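Local atomic coordinates of glycosyl hydrolase family 26 (Bacteroides ovatus, PDB entry 4ZXO), a protein that acts as a family 26 beta-mannanase in galactomannan breakdown, hydrolysing beta-1,4-mannosidic bonds in the mannan backbone. Residues 13-18 with 202-207; 149-152 with 156-159; 186-191 with 226-231; 217-222 with 253-258; 266-271 with 284-289. One frame throughout, in Å; residues are numbered along the deposited sequence. Where two conformers were deposited one is given.

Interaction 1 (13-18 with 202-207)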
# COMPACT_ATOMS: atom_id res chain seq x y z
N VAL A 13 10.97 13.61 -0.57
CA VAL A 13 11.66 13.59 -1.85
C VAL A 13 12.75 12.53 -1.87
O VAL A 13 12.92 11.83 -2.88
CB VAL A 13 12.25 14.96 -2.19
CG1 VAL A 13 13.03 14.87 -3.49
CG2 VAL A 13 11.13 15.96 -2.25
N ALA A 14 13.49 12.38 -0.77
CA ALA A 14 14.51 11.36 -0.73
C ALA A 14 13.86 9.98 -0.87
O ALA A 14 14.40 9.11 -1.59
CB ALA A 14 15.28 11.42 0.53
N LEU A 15 12.72 9.74 -0.19
CA LEU A 15 12.09 8.44 -0.37
C LEU A 15 11.76 8.18 -1.81
O LEU A 15 12.03 7.08 -2.31
CB LEU A 15 10.83 8.36 0.50
CG LEU A 15 9.95 7.10 0.29
CD1 LEU A 15 10.79 5.84 0.62
CD2 LEU A 15 8.71 7.13 1.16
N LEU A 16 11.14 9.17 -2.48
CA LEU A 16 10.78 8.99 -3.89
C LEU A 16 12.00 8.72 -4.75
O LEU A 16 11.99 7.83 -5.59
CB LEU A 16 10.05 10.21 -4.44
CG LEU A 16 9.54 10.10 -5.87
CD1 LEU A 16 8.65 8.85 -6.06
CD2 LEU A 16 8.78 11.35 -6.09
N GLN A 17 13.08 9.49 -4.51
CA GLN A 17 14.27 9.27 -5.32
C GLN A 17 14.85 7.86 -5.07
O GLN A 17 15.30 7.22 -6.00
CB GLN A 17 15.31 10.38 -5.07
CG GLN A 17 14.90 11.76 -5.67
CD GLN A 17 14.41 11.76 -7.18
OE1 GLN A 17 13.32 12.27 -7.50
NE2 GLN A 17 15.17 11.16 -8.06
N ASN A 18 14.74 7.33 -3.85
CA ASN A 18 15.24 6.00 -3.60
C ASN A 18 14.32 4.92 -4.18
O ASN A 18 14.81 3.90 -4.71
CB ASN A 18 15.49 5.83 -2.08
CG ASN A 18 16.81 6.51 -1.66
OD1 ASN A 18 17.86 6.14 -2.19
ND2 ASN A 18 16.74 7.52 -0.84
N ASN A 202 4.33 15.27 3.41
CA ASN A 202 5.00 14.00 3.65
C ASN A 202 4.27 12.83 2.99
O ASN A 202 4.41 11.69 3.45
CB ASN A 202 5.14 13.74 5.17
CG ASN A 202 3.82 13.77 5.91
OD1 ASN A 202 2.90 14.54 5.60
ND2 ASN A 202 3.71 12.91 6.92
N VAL A 203 3.54 13.06 1.90
CA VAL A 203 2.85 11.97 1.24
C VAL A 203 3.28 11.78 -0.21
O VAL A 203 3.40 12.75 -0.96
CB VAL A 203 1.34 12.21 1.32
CG1 VAL A 203 0.59 11.07 0.68
CG2 VAL A 203 0.95 12.31 2.75
N LEU A 204 3.48 10.52 -0.57
CA LEU A 204 3.58 10.08 -1.97
C LEU A 204 2.29 9.34 -2.26
O LEU A 204 1.87 8.53 -1.44
CB LEU A 204 4.75 9.13 -2.19
CG LEU A 204 6.08 9.81 -1.84
CD1 LEU A 204 7.22 8.83 -2.00
CD2 LEU A 204 6.30 11.03 -2.72
N LEU A 205 1.68 9.55 -3.41
CA LEU A 205 0.40 8.88 -3.71
C LEU A 205 0.59 7.69 -4.63
O LEU A 205 1.27 7.79 -5.66
CB LEU A 205 -0.58 9.89 -4.37
CG LEU A 205 -1.02 10.99 -3.41
CD1 LEU A 205 -1.94 11.98 -4.16
CD2 LEU A 205 -1.72 10.43 -2.14
N ALA A 206 -0.03 6.55 -4.32
CA ALA A 206 0.11 5.35 -5.14
C ALA A 206 -1.25 4.95 -5.73
O ALA A 206 -2.28 4.92 -5.02
CB ALA A 206 0.67 4.15 -4.30
N TYR A 207 -1.20 4.63 -7.01
CA TYR A 207 -2.33 4.19 -7.80
C TYR A 207 -2.29 2.67 -7.88
O TYR A 207 -1.20 2.12 -8.10
CB TYR A 207 -2.17 4.82 -9.18
CG TYR A 207 -3.18 4.56 -10.27
CD1 TYR A 207 -4.42 5.22 -10.28
CD2 TYR A 207 -2.83 3.76 -11.38
CE1 TYR A 207 -5.31 5.06 -11.33
CE2 TYR A 207 -3.72 3.57 -12.44
CZ TYR A 207 -4.95 4.27 -12.43
OH TYR A 207 -5.87 4.13 -13.44
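Beside L15 and L16, which rest on L204, the backbone oxygen of A14 is gripped twice by N18: the N18 backbone N reaches A14 O at 2.9 Å in the ordinary helical bond, and N18 ND2 adds a weak, strongly bent one. This helix, 10-19, precedes the first strand of a TIM barrel, and its contact with strand 203-207 illustrates how such a helix can pack against the barrel at the N-terminal ends of its strands. L204 lies near the start of the strand and points toward the helix, whereas the next residue, L205, packs on W188 of helix 181-197; L204 thus belongs to the inner side of the barrel wall. No hydrogen bond crosses the contact. Instead L204, with CG beside its backbone N (chi1 -60°) and the chain extended beyond, pushes CD1 into the notch between the two helix leucines. L204 CD1 lies 3.9 Å from L15 CD2, a branch tip, and 4.0 Å from L16 CB, at the root of its side chain. L15 and L16 both cross L204 obliquely, a single methyl touching both. The second methyl makes a looser touch, L204 CD2 standing 4.2 Å from L16 CD2.

Interaction 2 (149-152 with 156-159)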
# COMPACT_ATOMS: atom_id res chain seq x y z
N LEU A 149 2.25 12.25 12.10
CA LEU A 149 3.32 11.28 11.97
C LEU A 149 4.67 12.01 11.96
O LEU A 149 5.17 12.41 10.90
CB LEU A 149 3.13 10.45 10.70
CG LEU A 149 1.77 9.78 10.65
CD1 LEU A 149 1.65 9.03 9.32
CD2 LEU A 149 1.59 8.83 11.79
N LYS A 150 5.21 12.23 13.16
CA LYS A 150 6.47 12.99 13.35
C LYS A 150 7.46 12.21 14.21
O LYS A 150 7.06 11.49 15.11
CB LYS A 150 6.22 14.35 14.01
CG LYS A 150 5.32 15.29 13.26
CD LYS A 150 5.63 16.72 13.75
CE LYS A 150 4.44 17.67 13.69
NZ LYS A 150 3.40 17.25 14.69
N THR A 151 8.74 12.37 13.95
CA THR A 151 9.74 11.81 14.85
C THR A 151 9.72 12.60 16.17
O THR A 151 9.11 13.68 16.27
CB THR A 151 11.16 11.84 14.23
OG1 THR A 151 11.58 13.21 14.17
CG2 THR A 151 11.17 11.25 12.79
N LYS A 152 10.39 12.07 17.19
CA LYS A 152 10.47 12.80 18.44
C LYS A 152 11.22 14.11 18.26
O LYS A 152 11.09 15.00 19.11
CB LYS A 152 11.12 11.95 19.54
CG LYS A 152 12.54 11.52 19.27
CD LYS A 152 13.03 10.63 20.41
CE LYS A 152 14.18 9.67 20.01
NZ LYS A 152 15.37 10.37 19.47
N LEU A 156 8.59 15.29 9.90
CA LEU A 156 7.42 14.57 9.35
C LEU A 156 7.90 13.26 8.69
O LEU A 156 8.92 13.21 8.00
CB LEU A 156 6.66 15.42 8.30
CG LEU A 156 5.66 16.53 8.76
CD1 LEU A 156 5.03 17.30 7.57
CD2 LEU A 156 4.49 16.02 9.55
N ILE A 157 7.15 12.20 8.93
CA ILE A 157 7.54 10.87 8.39
C ILE A 157 6.87 10.69 7.06
O ILE A 157 5.62 10.76 6.96
CB ILE A 157 7.15 9.80 9.38
CG1 ILE A 157 8.03 9.97 10.64
CG2 ILE A 157 7.29 8.40 8.74
CD1 ILE A 157 7.47 9.19 11.82
N PRO A 158 7.67 10.44 5.99
CA PRO A 158 7.08 10.20 4.67
C PRO A 158 6.23 8.94 4.69
O PRO A 158 6.55 7.96 5.37
CB PRO A 158 8.30 10.02 3.73
CG PRO A 158 9.42 10.68 4.45
CD PRO A 158 9.14 10.37 5.94
N VAL A 159 5.13 8.96 3.97
CA VAL A 159 4.24 7.80 3.82
C VAL A 159 3.81 7.67 2.37
O VAL A 159 3.61 8.66 1.69
CB VAL A 159 2.95 7.99 4.73
CG1 VAL A 159 1.78 7.08 4.33
CG2 VAL A 159 3.39 7.84 6.18
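CG1 of I157 stands anti to its own carbonyl carbon (chi1 -67°) and CD1 continues outward, which carries this arm over the backbone of L149 and K150; L149, with CG likewise anti to its carbonyl carbon, sends CD1 to V159. The polar tie between the two arms of this loop is the bond from I157 N to L149 O, 2.8 Å long and nearly straight at 162°, the donor tilted 28° from the carbonyl plane. L156 CA offers the same oxygen a longer CH...O contact. K150 and L156 form a single beta bridge, and K150 CG lies 3.9 Å from L156 CD2. I157 CD1 comes 3.9 Å from K150 C, while T151 CG2 meets I157 CG1. L149 CD1 and V159 CG2 touch at 3.8 Å, their side chains crossing at about a right angle. Cutting I157 back to an alanine would leave the backbone bond but is likely to open a gap beside T151 CG2 and the K150 backbone. T151 OG1 accepts from V155 N, bracing the turn. The loop joins helix 132-147 to strand 159-162, with I157 also packed on I89 and Y92 of helix 81-93 and on I98 of strand 97-101.

Interaction 3 (186-191 with 226-231)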
# COMPACT_ATOMS: atom_id res chain seq x y z
N THR A 186 -11.90 12.75 -10.21
CA THR A 186 -12.21 13.86 -9.30
C THR A 186 -12.00 13.47 -7.84
O THR A 186 -11.56 14.31 -7.05
CB THR A 186 -13.64 14.35 -9.51
OG1 THR A 186 -13.76 14.75 -10.88
CG2 THR A 186 -13.96 15.55 -8.61
N LEU A 187 -12.26 12.20 -7.48
CA LEU A 187 -11.94 11.76 -6.11
C LEU A 187 -10.48 12.00 -5.80
O LEU A 187 -10.12 12.49 -4.74
CB LEU A 187 -12.18 10.27 -5.89
CG LEU A 187 -13.62 9.84 -5.67
CD1 LEU A 187 -13.66 8.33 -5.57
CD2 LEU A 187 -14.19 10.54 -4.45
N TRP A 188 -9.64 11.62 -6.73
CA TRP A 188 -8.22 11.83 -6.57
C TRP A 188 -7.86 13.30 -6.51
O TRP A 188 -7.06 13.69 -5.64
CB TRP A 188 -7.47 11.20 -7.72
CG TRP A 188 -7.19 9.72 -7.51
CD1 TRP A 188 -7.83 8.65 -8.09
CD2 TRP A 188 -6.17 9.17 -6.67
NE1 TRP A 188 -7.25 7.47 -7.67
CE2 TRP A 188 -6.22 7.76 -6.82
CE3 TRP A 188 -5.20 9.74 -5.82
CZ2 TRP A 188 -5.36 6.91 -6.13
CZ3 TRP A 188 -4.32 8.87 -5.14
CH2 TRP A 188 -4.40 7.48 -5.31
N ARG A 189 -8.45 14.13 -7.37
CA ARG A 189 -8.16 15.54 -7.29
C ARG A 189 -8.60 16.18 -5.98
O ARG A 189 -7.85 16.98 -5.39
CB ARG A 189 -8.79 16.24 -8.48
CG ARG A 189 -8.04 15.89 -9.78
CD ARG A 189 -8.26 16.94 -10.85
NE ARG A 189 -9.68 17.11 -11.09
CZ ARG A 189 -10.42 16.39 -11.95
NH1 ARG A 189 -11.71 16.68 -12.02
NH2 ARG A 189 -9.87 15.46 -12.76
N MET A 190 -9.79 15.82 -5.49
CA MET A 190 -10.24 16.28 -4.15
C MET A 190 -9.29 15.86 -3.06
O MET A 190 -8.96 16.62 -2.17
CB MET A 190 -11.63 15.75 -3.81
CG MET A 190 -12.73 16.37 -4.60
SD MET A 190 -14.26 15.37 -4.52
CE MET A 190 -14.58 15.30 -2.77
N THR A 191 -8.85 14.60 -3.12
CA THR A 191 -7.91 14.11 -2.10
C THR A 191 -6.61 14.90 -2.13
O THR A 191 -6.12 15.39 -1.11
CB THR A 191 -7.63 12.64 -2.34
OG1 THR A 191 -8.87 11.90 -2.33
CG2 THR A 191 -6.64 12.05 -1.28
N ASP A 226 -0.03 12.56 -13.92
CA ASP A 226 1.34 12.51 -13.44
C ASP A 226 1.63 13.51 -12.35
O ASP A 226 2.62 13.37 -11.59
CB ASP A 226 2.31 12.75 -14.60
CG ASP A 226 2.35 11.60 -15.55
OD1 ASP A 226 2.02 10.46 -15.19
OD2 ASP A 226 2.78 11.83 -16.69
N ASP A 227 0.83 14.57 -12.30
CA ASP A 227 1.01 15.60 -11.29
C ASP A 227 0.39 15.21 -9.92
O ASP A 227 0.55 15.93 -8.91
CB ASP A 227 0.37 16.91 -11.79
CG ASP A 227 -1.12 16.76 -12.07
OD1 ASP A 227 -1.59 15.69 -12.55
OD2 ASP A 227 -1.84 17.75 -11.82
N ILE A 228 -0.33 14.10 -9.89
CA ILE A 228 -0.97 13.62 -8.66
C ILE A 228 -0.30 12.34 -8.18
O ILE A 228 0.01 12.20 -6.99
CB ILE A 228 -2.49 13.40 -8.90
CG1 ILE A 228 -3.17 14.77 -9.09
CG2 ILE A 228 -3.13 12.65 -7.74
CD1 ILE A 228 -4.60 14.69 -9.51
N ILE A 229 -0.08 11.39 -9.09
CA ILE A 229 0.38 10.06 -8.71
C ILE A 229 1.90 10.02 -8.70
O ILE A 229 2.55 10.56 -9.59
CB ILE A 229 -0.15 8.98 -9.68
CG1 ILE A 229 -1.72 8.93 -9.62
CG2 ILE A 229 0.45 7.60 -9.32
CD1 ILE A 229 -2.28 8.61 -8.18
N ASP A 230 2.46 9.39 -7.68
CA ASP A 230 3.92 9.20 -7.56
C ASP A 230 4.37 7.75 -7.79
O ASP A 230 5.51 7.53 -8.20
CB ASP A 230 4.39 9.63 -6.17
CG ASP A 230 4.05 11.05 -5.92
OD1 ASP A 230 4.57 11.90 -6.66
OD2 ASP A 230 3.25 11.34 -5.04
N VAL A 231 3.50 6.77 -7.50
CA VAL A 231 3.89 5.35 -7.57
C VAL A 231 2.81 4.60 -8.32
O VAL A 231 1.62 4.74 -7.99
CB VAL A 231 4.03 4.73 -6.17
CG1 VAL A 231 4.33 3.20 -6.27
CG2 VAL A 231 5.08 5.52 -5.34
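W188 is the first residue of 186-191 to meet the loop 226-231, and it does so with the six-membered half of its indole. I229 CD1 stands over one face of that ring in a CH-pi contact, 3.7 Å from its centroid and 14° off the normal, while I228 CG2 approaches obliquely to 4.1 Å from W188 CE3. The indole is fixed from other directions as well: NE1 bonds to Y184 OH, and the ring meets W164 edge-to-face. A serine in place of W188 would probably leave I229 CD1 without its aromatic seat and Y184 OH without that indole mate. One residue on, R189 contributes only its aliphatic part, R189 CG lying 3.7 Å from I228 CD1. A bend at chi3 (-56°) then turns its guanidinium back along the helix, so that one face lies against T186 CA. Further along, T191 ties itself to its own helix: its OG1 and N reach L187 O from opposite faces of the carbonyl plane, the hydroxyl at 2.8 Å. T191 OG1 also bonds to W164 NE1. A helix packed against the loop that leads into the next strand, 231-235, is characteristic of the outer layer of a TIM barrel.

Interaction 4 (217-222 with 253-258)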
# COMPACT_ATOMS: atom_id res chain seq x y z
N GLU A 217 -3.25 0.92 -21.74
CA GLU A 217 -4.37 1.81 -22.01
C GLU A 217 -5.46 1.62 -20.95
O GLU A 217 -6.02 2.60 -20.39
CB GLU A 217 -4.94 1.55 -23.45
CG GLU A 217 -6.34 2.12 -23.74
CD GLU A 217 -6.78 1.83 -25.14
OE1 GLU A 217 -5.93 2.01 -26.02
OE2 GLU A 217 -7.91 1.35 -25.36
N GLU A 218 -5.79 0.36 -20.68
CA GLU A 218 -6.83 0.05 -19.74
C GLU A 218 -6.40 0.44 -18.32
O GLU A 218 -7.18 0.96 -17.53
CB GLU A 218 -7.19 -1.43 -19.79
CG GLU A 218 -7.90 -1.83 -21.11
CD GLU A 218 -7.77 -3.32 -21.36
OE1 GLU A 218 -8.27 -4.14 -20.51
OE2 GLU A 218 -7.15 -3.67 -22.40
N TYR A 219 -5.15 0.13 -17.99
CA TYR A 219 -4.65 0.45 -16.67
C TYR A 219 -4.75 1.91 -16.37
O TYR A 219 -5.06 2.28 -15.23
CB TYR A 219 -3.17 -0.04 -16.57
CG TYR A 219 -2.46 0.29 -15.28
CD1 TYR A 219 -2.54 -0.57 -14.17
CD2 TYR A 219 -1.66 1.42 -15.19
CE1 TYR A 219 -1.85 -0.27 -12.99
CE2 TYR A 219 -1.00 1.73 -14.02
CZ TYR A 219 -1.10 0.90 -12.91
OH TYR A 219 -0.44 1.22 -11.75
N LEU A 220 -4.46 2.73 -17.38
CA LEU A 220 -4.47 4.18 -17.18
C LEU A 220 -5.80 4.86 -17.47
O LEU A 220 -5.85 6.10 -17.47
CB LEU A 220 -3.39 4.84 -18.05
CG LEU A 220 -1.97 4.40 -17.66
CD1 LEU A 220 -0.94 5.11 -18.61
CD2 LEU A 220 -1.68 4.80 -16.21
N GLU A 221 -6.85 4.12 -17.83
CA GLU A 221 -8.11 4.77 -18.22
C GLU A 221 -8.63 5.72 -17.13
O GLU A 221 -9.18 6.77 -17.44
CB GLU A 221 -9.18 3.70 -18.51
CG GLU A 221 -10.46 4.27 -19.09
CD GLU A 221 -11.76 3.83 -18.45
OE1 GLU A 221 -11.86 3.27 -17.32
OE2 GLU A 221 -12.75 4.03 -19.15
N ARG A 222 -8.44 5.34 -15.87
CA ARG A 222 -8.92 6.17 -14.77
C ARG A 222 -7.78 6.86 -13.98
O ARG A 222 -7.94 7.21 -12.77
CB ARG A 222 -9.80 5.33 -13.82
CG ARG A 222 -11.06 4.91 -14.51
CD ARG A 222 -12.10 4.23 -13.63
NE ARG A 222 -13.29 4.10 -14.48
CZ ARG A 222 -14.54 4.12 -14.04
NH1 ARG A 222 -14.79 4.24 -12.72
NH2 ARG A 222 -15.56 4.05 -14.92
N THR A 253 4.40 -6.39 -16.32
CA THR A 253 4.81 -5.90 -17.64
C THR A 253 4.12 -4.55 -17.92
O THR A 253 4.73 -3.58 -18.41
CB THR A 253 4.46 -6.97 -18.70
OG1 THR A 253 5.32 -8.10 -18.44
CG2 THR A 253 4.73 -6.47 -20.15
N ILE A 254 2.82 -4.50 -17.64
CA ILE A 254 2.08 -3.24 -17.79
C ILE A 254 2.66 -2.13 -16.92
O ILE A 254 2.91 -1.03 -17.41
CB ILE A 254 0.60 -3.45 -17.46
CG1 ILE A 254 -0.07 -4.19 -18.62
CG2 ILE A 254 -0.13 -2.10 -17.17
CD1 ILE A 254 -1.44 -4.76 -18.25
N LEU A 255 2.94 -2.44 -15.65
CA LEU A 255 3.53 -1.46 -14.75
C LEU A 255 4.88 -0.97 -15.24
O LEU A 255 5.14 0.24 -15.23
CB LEU A 255 3.75 -2.01 -13.32
CG LEU A 255 2.54 -2.22 -12.46
CD1 LEU A 255 2.96 -2.50 -11.05
CD2 LEU A 255 1.62 -1.04 -12.49
N THR A 256 5.73 -1.90 -15.67
CA THR A 256 7.06 -1.52 -16.14
C THR A 256 6.94 -0.59 -17.36
O THR A 256 7.61 0.47 -17.43
CB THR A 256 7.89 -2.78 -16.44
OG1 THR A 256 7.94 -3.60 -15.25
CG2 THR A 256 9.31 -2.46 -16.85
N GLU A 257 6.05 -0.94 -18.31
CA GLU A 257 5.85 -0.14 -19.55
C GLU A 257 5.31 1.24 -19.15
O GLU A 257 5.78 2.29 -19.65
CB GLU A 257 4.87 -0.93 -20.51
CG GLU A 257 4.55 -0.34 -21.95
CD GLU A 257 3.57 -1.26 -22.81
OE1 GLU A 257 3.84 -2.50 -22.83
OE2 GLU A 257 2.53 -0.78 -23.44
N ALA A 258 4.33 1.27 -18.26
CA ALA A 258 3.71 2.54 -17.87
C ALA A 258 4.68 3.42 -17.05
O ALA A 258 4.72 4.65 -17.17
CB ALA A 258 2.44 2.28 -17.05
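This is apolar packing between two helices, the short 216-219 and the long 241-262, both set against strand 231-235 in the outer layer of the barrel, and it rests almost wholly on one tyrosine. Y219 has CG anti to its backbone N (chi1 176°), which throws the ring across to the long helix. Two neighbouring residues there receive it at different heights. I254 meets the root of the side chain, its CG2 lying 3.7 Å from Y219 CB and 3.8 Å from Y219 CG. L255 meets the far end, with CD2 at 3.4 Å from Y219 CZ and only 3.1 Å from Y219 OH, a tight fit. L255 crosses the tyrosine at about a right angle, and both methyls come at the ring obliquely. The hydroxyl is not left to apolar company: Y219 OH is hydrogen-bonded to G233 O, which anchors the ring to strand 231-235, and the backbone O of Y219 is bonded to Y207 OH at the end of the preceding strand, where the two tyrosine rings also meet edge-to-face. Beyond the helix the chain is pinned separately. R222 NE makes a salt bridge to E221 OE1 at 3.3 Å, with the oxygen lying in the guanidinium plane, and R222 NH1 bonds to C179 O. The layering continues below, where A258 and Y219 both reach L232 of the strand. A helix of one crossover resting on that of the next, with a strand beneath both, is characteristic of the TIM barrel.

Interaction 5 (266-271 with 284-289)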
# COMPACT_ATOMS: atom_id res chain seq x y z
N ILE A 266 7.46 1.71 -9.65
CA ILE A 266 6.38 0.75 -9.66
C ILE A 266 6.46 -0.16 -8.43
O ILE A 266 7.52 -0.31 -7.80
CB ILE A 266 6.41 -0.10 -10.95
CG1 ILE A 266 7.65 -0.99 -10.99
CG2 ILE A 266 6.28 0.86 -12.18
CD1 ILE A 266 7.67 -1.93 -12.20
N ALA A 267 5.34 -0.77 -8.09
CA ALA A 267 5.31 -1.63 -6.94
C ALA A 267 4.17 -2.65 -7.03
O ALA A 267 3.13 -2.37 -7.61
CB ALA A 267 5.14 -0.80 -5.63
N LEU A 268 4.39 -3.81 -6.42
CA LEU A 268 3.32 -4.78 -6.25
C LEU A 268 2.74 -4.50 -4.86
O LEU A 268 3.30 -4.89 -3.85
CB LEU A 268 3.87 -6.19 -6.42
CG LEU A 268 2.90 -7.37 -6.22
CD1 LEU A 268 1.59 -7.27 -7.05
CD2 LEU A 268 3.62 -8.66 -6.55
N THR A 269 1.70 -3.67 -4.84
CA THR A 269 1.26 -3.03 -3.61
C THR A 269 0.42 -3.96 -2.72
O THR A 269 0.31 -3.70 -1.52
CB THR A 269 0.49 -1.70 -3.92
OG1 THR A 269 -0.45 -1.91 -4.98
CG2 THR A 269 1.53 -0.65 -4.37
N GLU A 270 -0.17 -5.00 -3.30
CA GLU A 270 -0.75 -6.11 -2.50
C GLU A 270 -0.56 -7.39 -3.29
O GLU A 270 -0.83 -7.42 -4.49
CB GLU A 270 -2.26 -5.98 -2.24
CG GLU A 270 -2.67 -4.87 -1.34
CD GLU A 270 -4.13 -4.90 -0.99
OE1 GLU A 270 -4.75 -5.99 -1.00
OE2 GLU A 270 -4.70 -3.84 -0.68
N THR A 271 -0.16 -8.47 -2.63
CA THR A 271 -0.20 -9.78 -3.20
C THR A 271 -0.19 -10.79 -2.06
O THR A 271 -0.23 -10.43 -0.85
CB THR A 271 1.01 -10.03 -4.15
OG1 THR A 271 0.76 -11.22 -4.94
CG2 THR A 271 2.28 -10.15 -3.42
N GLY A 284 9.51 -20.52 -5.13
CA GLY A 284 9.09 -21.30 -6.28
C GLY A 284 8.05 -20.64 -7.15
O GLY A 284 7.89 -21.02 -8.29
N THR A 285 7.32 -19.69 -6.60
CA THR A 285 6.29 -18.96 -7.38
C THR A 285 6.54 -17.45 -7.38
O THR A 285 6.68 -16.86 -8.43
CB THR A 285 4.90 -19.26 -6.83
OG1 THR A 285 4.67 -20.67 -6.96
CG2 THR A 285 3.82 -18.57 -7.63
N LEU A 286 6.60 -16.82 -6.21
CA LEU A 286 6.68 -15.36 -6.19
C LEU A 286 8.01 -14.81 -6.75
O LEU A 286 8.04 -13.93 -7.65
CB LEU A 286 6.49 -14.86 -4.77
CG LEU A 286 6.51 -13.34 -4.63
CD1 LEU A 286 5.37 -12.61 -5.31
CD2 LEU A 286 6.53 -12.88 -3.16
N LEU A 287 9.12 -15.27 -6.19
CA LEU A 287 10.44 -14.70 -6.57
C LEU A 287 10.74 -14.82 -8.05
O LEU A 287 11.17 -13.85 -8.66
CB LEU A 287 11.53 -15.34 -5.73
CG LEU A 287 12.93 -14.71 -5.91
CD1 LEU A 287 12.96 -13.18 -5.61
CD2 LEU A 287 13.97 -15.41 -5.04
N PRO A 288 10.47 -15.99 -8.66
CA PRO A 288 10.83 -16.04 -10.10
C PRO A 288 10.04 -15.08 -10.96
O PRO A 288 10.55 -14.68 -12.01
CB PRO A 288 10.51 -17.47 -10.52
CG PRO A 288 10.62 -18.28 -9.22
CD PRO A 288 10.11 -17.32 -8.12
N VAL A 289 8.86 -14.66 -10.51
CA VAL A 289 8.12 -13.66 -11.25
C VAL A 289 8.63 -12.27 -10.94
O VAL A 289 9.00 -11.56 -11.87
CB VAL A 289 6.61 -13.71 -10.96
CG1 VAL A 289 5.89 -12.59 -11.73
CG2 VAL A 289 6.06 -15.06 -11.39
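L286, with the largest buried surface here, turns one of its methyls, CD1, to two residues of strand 266-271. L286 CD1 lies 4.4 Å from T271 CG2 and 4.5 Å from L268 CD2, distances that mark a light apolar touch. L286 holds CG anti to its backbone N (chi1 -179°), a setting that points the branch from helix 281-290 to the strand. L286 also lies against Y244 of helix 241-262. T271, the second contributor, divides its labour: the methyl faces L286, while OG1 is hydrogen-bonded to V236 O and to Y244 OH. L268 adds a smaller share, and is packed besides on L248 of helix 241-262, T234 of strand 231-235 and V298 of strand 295-300. The helix is irregular just where it touches. A wider pi-type turn runs through 284-286, and a kink follows at P288, whose N can give no bond to the turn before; the bond from V289 N to L286 O is weak. Between L268 and T271 the chain turns a corner at E270, which makes a salt bridge from OE2 to R162 NH2 and lies close to E166. In clan GH-A, which includes family 26, the catalytic glutamates stand at the C-terminal ends of the fourth and seventh barrel strands, and the places of E166 and E270 are consistent with that. Strand 266-271, helix 281-290 and strand 295-300 form a beta-alpha-beta crossover, the building unit of the TIM barrel.

All five contacts belong to one TIM barrel and reach its parallel sheet or the loops leading into it. Interaction 2 is nested inside the chain loop closed by interaction 1, and the two meet where N202 bonds to V159 and I157. Interactions 1 and 3, whose centres are about 13 Å apart, cross along the chain and are joined by the L205–D230 backbone bond. Interactions 3 and 4 also alternate in sequence. Interaction 4 precedes interaction 5, the backbone oxygen of L255 touching the side chain of I266; the centres of interactions 4 and 5 are about 17 Å apart. Interactions 2 and 4, whose centres are about 31 Å apart, lie on opposite sides of the chain's centre, so the series spans the barrel.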